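Local atomic coordinates of coronin (Toxoplasma gondii, PDB entry 4OZU), a protein that probably binds actin filaments, the chain here being the WD40 beta-propeller domain of a longer protein that also has a coiled coil and contributes to host-cell invasion and egress. Residues A156-N159 and E164-A167; I274-T279 and I320-V325. All blocks are in the same frame, centred on the assembly; numbering follows the deposited sequence.

Interaction 1: A156-N159 and E164-A167; sequences AFWN and ENFA
Phe157 and Trp158, on the third strand of a four-stranded propeller blade, meet Phe166 and Asn165 on the outermost strand, 164-170. Main-chain bonds tie this antiparallel hairpin at both ends. At one, Phe157 N donates to Ala167 O over 2.8 Å, the donor standing nearly on the line of the C=O bond. At the other, Asn159 and Glu164 form a hydrogen-bonded pair: Asn159 N reaches Glu164 O at 2.8 Å, and Glu164 N returns to Asn159 O at 3.1 Å. Between them the strand bends through an inverse gamma turn centred on Asn165, and the bond from Phe166 N to Phe157 O is weak, its angle at the hydrogen only 129°.

Aromatic contacts occupy the bent middle. Asn165 lays its CB over one face of the Trp158 indole, 3.6 Å from the centroid of the six-membered ring and almost on its normal; the side-chain amide plane lies only 23° from that of the ring. The broad, flat indole suits this place because it can carry both the methylene and the backbone of the turn, Asn165 N lying 3.4 Å from Trp158 CE3. Phe166 swings its ring back across strand 154-159, CG set between its own backbone N and carbonyl carbon (chi1 64°). One face receives Phe157 CB, while an edge meets the backbone of Trp158 and Asn159. Phe380 adds an edge-to-face contact to the same ring, and Lys162 pairs with the Glu164 carboxylate.

Where the turn weakens the backbone ladder, CH-pi contacts probably do part of the work of joining the edge strand to the rest of the blade.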
loop_
_atom_site.group_PDB
_atom_site.type_symbol
_atom_site.label_atom_id
_atom_site.label_comp_id
_atom_site.label_asym_id
_atom_site.label_seq_id
_atom_site.Cartn_x
_atom_site.Cartn_y
_atom_site.Cartn_z
ATOM N N ALA A 156 0.158 -2.204 -16.986
ATOM C CA ALA A 156 -0.069 -1.049 -17.841
ATOM C C ALA A 156 0.328 0.221 -17.118
ATOM O O ALA A 156 -0.100 0.452 -15.989
ATOM C CB ALA A 156 -1.531 -0.974 -18.267
ATOM N N PHE A 157 1.135 1.045 -17.775
ATOM C CA PHE A 157 1.565 2.311 -17.197
ATOM C C PHE A 157 0.825 3.470 -17.848
ATOM O O PHE A 157 0.759 3.578 -19.075
ATOM C CB PHE A 157 3.071 2.478 -17.345
ATOM C CG PHE A 157 3.855 1.451 -16.593
ATOM C CD1 PHE A 157 4.144 1.625 -15.253
ATOM C CD2 PHE A 157 4.284 0.299 -17.215
ATOM C CE1 PHE A 157 4.861 0.670 -14.559
ATOM C CE2 PHE A 157 4.996 -0.657 -16.520
ATOM C CZ PHE A 157 5.292 -0.470 -15.201
ATOM N N TRP A 158 0.276 4.338 -17.004
ATOM C CA TRP A 158 -0.626 5.391 -17.441
ATOM C C TRP A 158 -0.118 6.772 -17.077
ATOM O O TRP A 158 0.318 6.992 -15.951
ATOM C CB TRP A 158 -2.001 5.203 -16.802
ATOM C CG TRP A 158 -2.818 4.102 -17.376
ATOM C CD1 TRP A 158 -2.902 2.814 -16.926
ATOM C CD2 TRP A 158 -3.685 4.190 -18.509
ATOM N NE1 TRP A 158 -3.773 2.097 -17.710
ATOM C CE2 TRP A 158 -4.263 2.918 -18.692
ATOM C CE3 TRP A 158 -4.026 5.220 -19.392
ATOM C CZ2 TRP A 158 -5.164 2.653 -19.719
ATOM C CZ3 TRP A 158 -4.920 4.954 -20.403
ATOM C CH2 TRP A 158 -5.476 3.683 -20.561
ATOM N N ASN A 159 -0.191 7.695 -18.029
ATOM C CA ASN A 159 -0.118 9.124 -17.742
ATOM C C ASN A 159 -1.551 9.633 -17.622
ATOM O O ASN A 159 -2.213 9.879 -18.630
ATOM C CB ASN A 159 0.646 9.864 -18.845
ATOM C CG ASN A 159 0.785 11.358 -18.580
ATOM O OD1 ASN A 159 0.146 11.918 -17.685
ATOM N ND2 ASN A 159 1.626 12.012 -19.373
ATOM N N GLU A 164 -3.125 8.490 -21.254
ATOM C CA GLU A 164 -2.228 7.784 -22.162
ATOM C C GLU A 164 -1.587 6.570 -21.501
ATOM O O GLU A 164 -0.851 6.690 -20.526
ATOM C CB GLU A 164 -1.138 8.733 -22.667
ATOM C CG GLU A 164 -0.165 8.102 -23.654
ATOM C CD GLU A 164 0.959 9.041 -24.054
ATOM O OE1 GLU A 164 1.023 10.164 -23.514
ATOM O OE2 GLU A 164 1.782 8.650 -24.909
ATOM N N ASN A 165 -1.871 5.398 -22.061
ATOM C CA ASN A 165 -1.202 4.162 -21.681
ATOM C C ASN A 165 0.128 4.098 -22.430
ATOM O O ASN A 165 0.200 3.567 -23.539
ATOM C CB ASN A 165 -2.095 2.965 -22.008
ATOM C CG ASN A 165 -1.480 1.641 -21.624
ATOM O OD1 ASN A 165 -0.507 1.577 -20.867
ATOM N ND2 ASN A 165 -2.058 0.559 -22.148
ATOM N N PHE A 166 1.172 4.667 -21.837
ATOM C CA PHE A 166 2.395 4.946 -22.581
ATOM C C PHE A 166 3.337 3.748 -22.658
ATOM O O PHE A 166 4.259 3.735 -23.465
ATOM C CB PHE A 166 3.126 6.148 -21.977
ATOM C CG PHE A 166 3.630 5.937 -20.573
ATOM C CD1 PHE A 166 4.882 5.389 -20.341
ATOM C CD2 PHE A 166 2.868 6.334 -19.485
ATOM C CE1 PHE A 166 5.358 5.222 -19.053
ATOM C CE2 PHE A 166 3.333 6.164 -18.191
ATOM C CZ PHE A 166 4.582 5.608 -17.974
ATOM N N ALA A 167 3.101 2.748 -21.822
ATOM C CA ALA A 167 3.909 1.536 -21.849
ATOM C C ALA A 167 3.141 0.399 -21.202
ATOM O O ALA A 167 2.356 0.609 -20.282
ATOM C CB ALA A 167 5.231 1.758 -21.142
#

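Interaction 2: I274-T279 and I320-V325; sequences IFDETT and IPKLAV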
loop_
_atom_site.group_PDB
_atom_site.type_symbol
_atom_site.label_atom_id
_atom_site.label_comp_id
_atom_site.label_asym_id
_atom_site.label_seq_id
_atom_site.Cartn_x
_atom_site.Cartn_y
_atom_site.Cartn_z
ATOM N N ILE A 274 3.927 -4.306 4.264
ATOM C CA ILE A 274 3.793 -2.854 4.305
ATOM C C ILE A 274 5.076 -2.248 4.855
ATOM O O ILE A 274 5.446 -2.521 5.999
ATOM C CB ILE A 274 2.605 -2.418 5.188
ATOM C CG1 ILE A 274 1.297 -3.034 4.674
ATOM C CG2 ILE A 274 2.506 -0.904 5.256
ATOM C CD1 ILE A 274 0.923 -2.637 3.258
ATOM N N PHE A 275 5.751 -1.433 4.046
ATOM C CA PHE A 275 7.008 -0.815 4.453
ATOM C C PHE A 275 6.841 0.657 4.805
ATOM O O PHE A 275 6.314 1.443 4.018
ATOM C CB PHE A 275 8.054 -0.961 3.347
ATOM C CG PHE A 275 9.455 -0.576 3.765
ATOM C CD1 PHE A 275 10.034 -1.116 4.903
ATOM C CD2 PHE A 275 10.205 0.295 2.991
ATOM C CE1 PHE A 275 11.325 -0.782 5.265
ATOM C CE2 PHE A 275 11.498 0.635 3.349
ATOM C CZ PHE A 275 12.059 0.096 4.482
ATOM N N ASP A 276 7.289 1.001 6.006
ATOM C CA ASP A 276 7.448 2.383 6.440
ATOM C C ASP A 276 8.856 2.797 6.032
ATOM O O ASP A 276 9.827 2.475 6.708
ATOM C CB ASP A 276 7.225 2.497 7.956
ATOM C CG ASP A 276 7.544 3.887 8.521
ATOM O OD1 ASP A 276 8.040 4.761 7.775
ATOM O OD2 ASP A 276 7.317 4.091 9.749
ATOM N N GLU A 277 8.958 3.498 4.908
ATOM C CA GLU A 277 10.251 3.818 4.316
ATOM C C GLU A 277 11.051 4.776 5.192
ATOM O O GLU A 277 12.258 4.928 5.014
ATOM C CB GLU A 277 10.060 4.431 2.927
ATOM C CG GLU A 277 9.533 5.868 2.941
ATOM C CD GLU A 277 10.646 6.902 3.039
ATOM O OE1 GLU A 277 11.619 6.811 2.255
ATOM O OE2 GLU A 277 10.549 7.805 3.900
ATOM N N THR A 278 10.364 5.428 6.123
ATOM C CA THR A 278 10.968 6.483 6.929
ATOM C C THR A 278 11.664 5.939 8.179
ATOM O O THR A 278 12.701 6.468 8.585
ATOM C CB THR A 278 9.909 7.528 7.345
ATOM O OG1 THR A 278 9.059 7.822 6.223
ATOM C CG2 THR A 278 10.578 8.809 7.826
ATOM N N THR A 279 11.107 4.887 8.778
ATOM C CA THR A 279 11.699 4.263 9.964
ATOM C C THR A 279 12.269 2.875 9.696
ATOM O O THR A 279 13.083 2.376 10.477
ATOM C CB THR A 279 10.681 4.117 11.115
ATOM O OG1 THR A 279 9.658 3.192 10.732
ATOM C CG2 THR A 279 10.060 5.462 11.485
ATOM N N ILE A 320 -2.158 4.168 7.429
ATOM C CA ILE A 320 -2.294 5.585 7.118
ATOM C C ILE A 320 -0.943 6.148 6.715
ATOM O O ILE A 320 0.095 5.543 6.993
ATOM C CB ILE A 320 -2.860 6.395 8.316
ATOM C CG1 ILE A 320 -1.859 6.439 9.477
ATOM C CG2 ILE A 320 -4.200 5.814 8.753
ATOM C CD1 ILE A 320 -2.315 7.313 10.652
ATOM N N PRO A 321 -0.943 7.314 6.059
ATOM C CA PRO A 321 0.347 7.902 5.692
ATOM C C PRO A 321 1.096 8.417 6.909
ATOM O O PRO A 321 0.477 8.729 7.924
ATOM C CB PRO A 321 -0.034 9.062 4.764
ATOM C CG PRO A 321 -1.445 8.804 4.365
ATOM C CD PRO A 321 -2.070 8.080 5.506
ATOM N N LYS A 322 2.411 8.520 6.791
ATOM C CA LYS A 322 3.246 9.027 7.880
ATOM C C LYS A 322 2.805 10.415 8.324
ATOM O O LYS A 322 2.814 10.715 9.509
ATOM C CB LYS A 322 4.712 9.062 7.450
ATOM C CG LYS A 322 5.665 9.613 8.495
ATOM C CD LYS A 322 5.736 8.742 9.745
ATOM C CE LYS A 322 6.336 7.384 9.436
ATOM N NZ LYS A 322 6.739 6.647 10.661
ATOM N N LEU A 323 2.419 11.262 7.377
ATOM C CA LEU A 323 2.041 12.637 7.700
ATOM C C LEU A 323 0.843 12.703 8.632
ATOM O O LEU A 323 0.613 13.728 9.275
ATOM C CB LEU A 323 1.732 13.428 6.432
ATOM C CG LEU A 323 2.923 13.844 5.568
ATOM C CD1 LEU A 323 2.421 14.464 4.277
ATOM C CD2 LEU A 323 3.838 14.804 6.301
ATOM N N ALA A 324 0.085 11.614 8.707
ATOM C CA ALA A 324 -1.142 11.589 9.493
ATOM C C ALA A 324 -0.960 11.074 10.929
ATOM O O ALA A 324 -1.892 11.157 11.728
ATOM C CB ALA A 324 -2.186 10.742 8.778
ATOM N N VAL A 325 0.209 10.544 11.275
ATOM C CA VAL A 325 0.359 9.927 12.597
ATOM C C VAL A 325 0.373 10.976 13.711
ATOM O O VAL A 325 0.672 12.149 13.485
ATOM C CB VAL A 325 1.643 9.056 12.718
ATOM C CG1 VAL A 325 1.666 7.978 11.631
ATOM C CG2 VAL A 325 2.910 9.907 12.695
#
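Lys322 lays its end across the carboxylate of Asp276, its CE 3.5 Å from both OD1 and OD2, and finishes in a salt bridge from NZ to OD2 at 2.8 Å. The two side chains cross at about a right angle. The ammonium approaches OD2 on the syn side, 25° out of the carboxylate plane. Lys322 starts with CG anti to the backbone N (chi1 178°), and bends at chi2 and chi3 bring NZ round to the acid. A long, flexible lysine suits this place, since the two backbones come no nearer than 8.0 Å between the CA atoms of Asp276 and Lys322.

Asp276 is held from its own side as well. OD1 accepts from Thr278 N at 2.9 Å, closing an Asx turn in the loop that leads on from Phe275, and more weakly from Thr279 N. Thr279 OG1 donates to OD2 at 2.7 Å from above the carboxylate plane, on the face opposite the lysine. Aspartate fits because its short side chain can fold back onto the following amides and still present an oxygen outward. The threonines also line the lysine tip: Thr279 CG2 lies 3.6 Å from Lys322 NZ, and Thr278 CB approaches Lys322 CE.

Lys322 NZ gives a further hydrogen bond to Ile332 O, at strand 331-339, so the ammonium links two neighbouring blades of the propeller. With two donors on opposite faces of OD2 and the turn amides on OD1, the carboxylate is fixed in rotation and its negative charge is probably well stabilised.

In the fold
Both contacts belong to the WD40 propeller but work at different levels. Interaction 1 joins sequence-adjacent strands inside one blade, about 20 Å from the centre of the chain to the centre of the contact, and buries 432 Å² through backbone bonding and aromatic packing. Interaction 2 is centred about 10 Å from that point, links loops of different blades 41 residues apart in sequence, and buries only 129 Å². Both are partly buried, yet their chemistry differs with their place in the fold: a continuous hairpin interface within a sheet in the first, a single directed ion pair bridging separate sheets in the second. Their centres are 27 Å apart and they do not touch.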